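PDB 4WV3: anthranilate-CoA ligase from Stigmatella aurantiaca, which belongs to the ANL superfamily of AMP-binding enzymes and is seen with 5'-O-[(S)-[(2-aminobenzoyl)oxy](hydroxy)phosphoryl]adenosine in its pocket. Local coordinates for residues E382-R385 / Q386-G390. Numbering follows the deposited sequence.
Sequences EKSR and QTFQG
The carbonyl oxygen of Ser384 meets Phe388 twice where helix 381-387 gives out: it takes the Phe388 N-H and also lies at the ring edge, near the plane of the ring. The backbone bond is 2.8 Å from Phe388 N to Ser384 O, with an N-H...O angle of 152°, whereas the neighbouring helical bonds are weak. Phe388 then leaves helical geometry as the centre of an inverse gamma turn and enters strand 388-389, which pairs antiparallel with strand 392-401. With its CG beside the backbone N (chi1 -53°), the ring is swung back along the helix, and its CD2 edge comes 4.1 Å from Ser384 CB; Tyr377 packs edge-to-face against the same ring.

One residue earlier along the helix, Thr387 OG1 is 3.0 Å from Lys383 O, which also receives weak bonds from Thr387 N and Gln386 N. Tyr377 OH lies near that hydroxyl as a weak second partner, and Ser384 OG bonds to Tyr377 N and Asn380 O. On the outer side, Gln386 reaches back across Glu382, Gln386 CG 3.3 Å from the backbone Glu382 O and Gln386 NE2 4.0 Å from Glu382 CG, with amide and carboxylate planes 15° apart. Beyond the helix, Gln389 NE2 returns a nearly straight 3.3 Å bond to Gln386 O from above the carbonyl plane.

Phe388 N and Gln389 NE2 thus occupy the carbonyls of Ser384 and Gln386 where regular helical donors run out.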
loop_
_atom_site.group_PDB
_atom_site.type_symbol
_atom_site.label_atom_id
_atom_site.label_comp_id
_atom_site.label_asym_id
_atom_site.label_seq_id
_atom_site.Cartn_x
_atom_site.Cartn_y
_atom_site.Cartn_z
ATOM N N GLU A 382 5.393 21.613 9.194
ATOM C CA GLU A 382 4.022 22.115 9.166
ATOM C C GLU A 382 2.987 20.997 9.055
ATOM O O GLU A 382 1.990 20.992 9.776
ATOM C CB GLU A 382 3.842 23.104 8.014
ATOM C CG GLU A 382 2.511 23.834 8.029
ATOM C CD GLU A 382 2.258 24.605 6.748
ATOM O OE1 GLU A 382 2.108 23.961 5.689
ATOM O OE2 GLU A 382 2.212 25.852 6.801
ATOM N N LYS A 383 3.227 20.053 8.152
ATOM C CA LYS A 383 2.271 18.978 7.901
ATOM C C LYS A 383 2.256 17.928 9.009
ATOM O O LYS A 383 1.264 17.222 9.191
ATOM C CB LYS A 383 2.534 18.326 6.542
ATOM C CG LYS A 383 2.230 19.237 5.364
ATOM C CD LYS A 383 2.533 18.563 4.037
ATOM C CE LYS A 383 2.243 19.496 2.871
ATOM N NZ LYS A 383 3.048 20.748 2.945
ATOM N N SER A 384 3.357 17.826 9.748
ATOM C CA SER A 384 3.425 16.908 10.876
ATOM C C SER A 384 2.468 17.351 11.975
ATOM O O SER A 384 1.754 16.536 12.558
ATOM C CB SER A 384 4.851 16.827 11.425
ATOM O OG SER A 384 5.731 16.240 10.484
ATOM N N ARG A 385 2.455 18.652 12.244
ATOM C CA ARG A 385 1.612 19.215 13.292
ATOM C C ARG A 385 0.155 19.322 12.845
ATOM O O ARG A 385 -0.740 19.549 13.658
ATOM C CB ARG A 385 2.154 20.579 13.720
ATOM C CG ARG A 385 3.627 20.538 14.095
ATOM C CD ARG A 385 4.222 21.927 14.257
ATOM N NE ARG A 385 3.779 22.588 15.481
ATOM C CZ ARG A 385 2.944 23.619 15.512
ATOM N NH1 ARG A 385 2.462 24.118 14.382
ATOM N NH2 ARG A 385 2.594 24.158 16.671
ATOM N N GLN A 386 -0.076 19.151 11.547
ATOM C CA GLN A 386 -1.430 19.132 11.009
ATOM C C GLN A 386 -2.000 17.722 11.035
ATOM O O GLN A 386 -3.214 17.532 11.099
ATOM C CB GLN A 386 -1.445 19.658 9.573
ATOM C CG GLN A 386 -1.248 21.155 9.448
ATOM C CD GLN A 386 -1.188 21.608 8.003
ATOM O OE1 GLN A 386 -1.002 20.798 7.095
ATOM N NE2 GLN A 386 -1.349 22.907 7.782
ATOM N N THR A 387 -1.112 16.735 10.989
ATOM C CA THR A 387 -1.517 15.340 10.873
ATOM C C THR A 387 -1.448 14.603 12.207
ATOM O O THR A 387 -2.426 13.998 12.644
ATOM C CB THR A 387 -0.647 14.602 9.838
ATOM O OG1 THR A 387 -0.851 15.180 8.542
ATOM C CG2 THR A 387 -1.003 13.128 9.789
ATOM N N PHE A 388 -0.288 14.659 12.852
ATOM C CA PHE A 388 -0.078 13.954 14.109
ATOM C C PHE A 388 -0.542 14.796 15.291
ATOM O O PHE A 388 0.244 15.529 15.889
ATOM C CB PHE A 388 1.397 13.582 14.259
ATOM C CG PHE A 388 1.949 12.821 13.087
ATOM C CD1 PHE A 388 1.837 11.443 13.025
ATOM C CD2 PHE A 388 2.570 13.486 12.041
ATOM C CE1 PHE A 388 2.337 10.739 11.945
ATOM C CE2 PHE A 388 3.072 12.786 10.958
ATOM C CZ PHE A 388 2.957 11.411 10.912
ATOM N N GLN A 389 -1.823 14.683 15.624
ATOM C CA GLN A 389 -2.421 15.496 16.677
ATOM C C GLN A 389 -2.395 14.792 18.028
ATOM O O GLN A 389 -3.426 14.338 18.524
ATOM C CB GLN A 389 -3.857 15.866 16.305
ATOM C CG GLN A 389 -3.985 16.539 14.949
ATOM C CD GLN A 389 -5.428 16.754 14.544
ATOM O OE1 GLN A 389 -6.343 16.573 15.346
ATOM N NE2 GLN A 389 -5.641 17.137 13.289
ATOM N N GLY A 390 -1.209 14.711 18.622
ATOM C CA GLY A 390 -1.044 14.071 19.913
ATOM C C GLY A 390 -1.214 12.567 19.829
ATOM O O GLY A 390 -0.497 11.895 19.090
#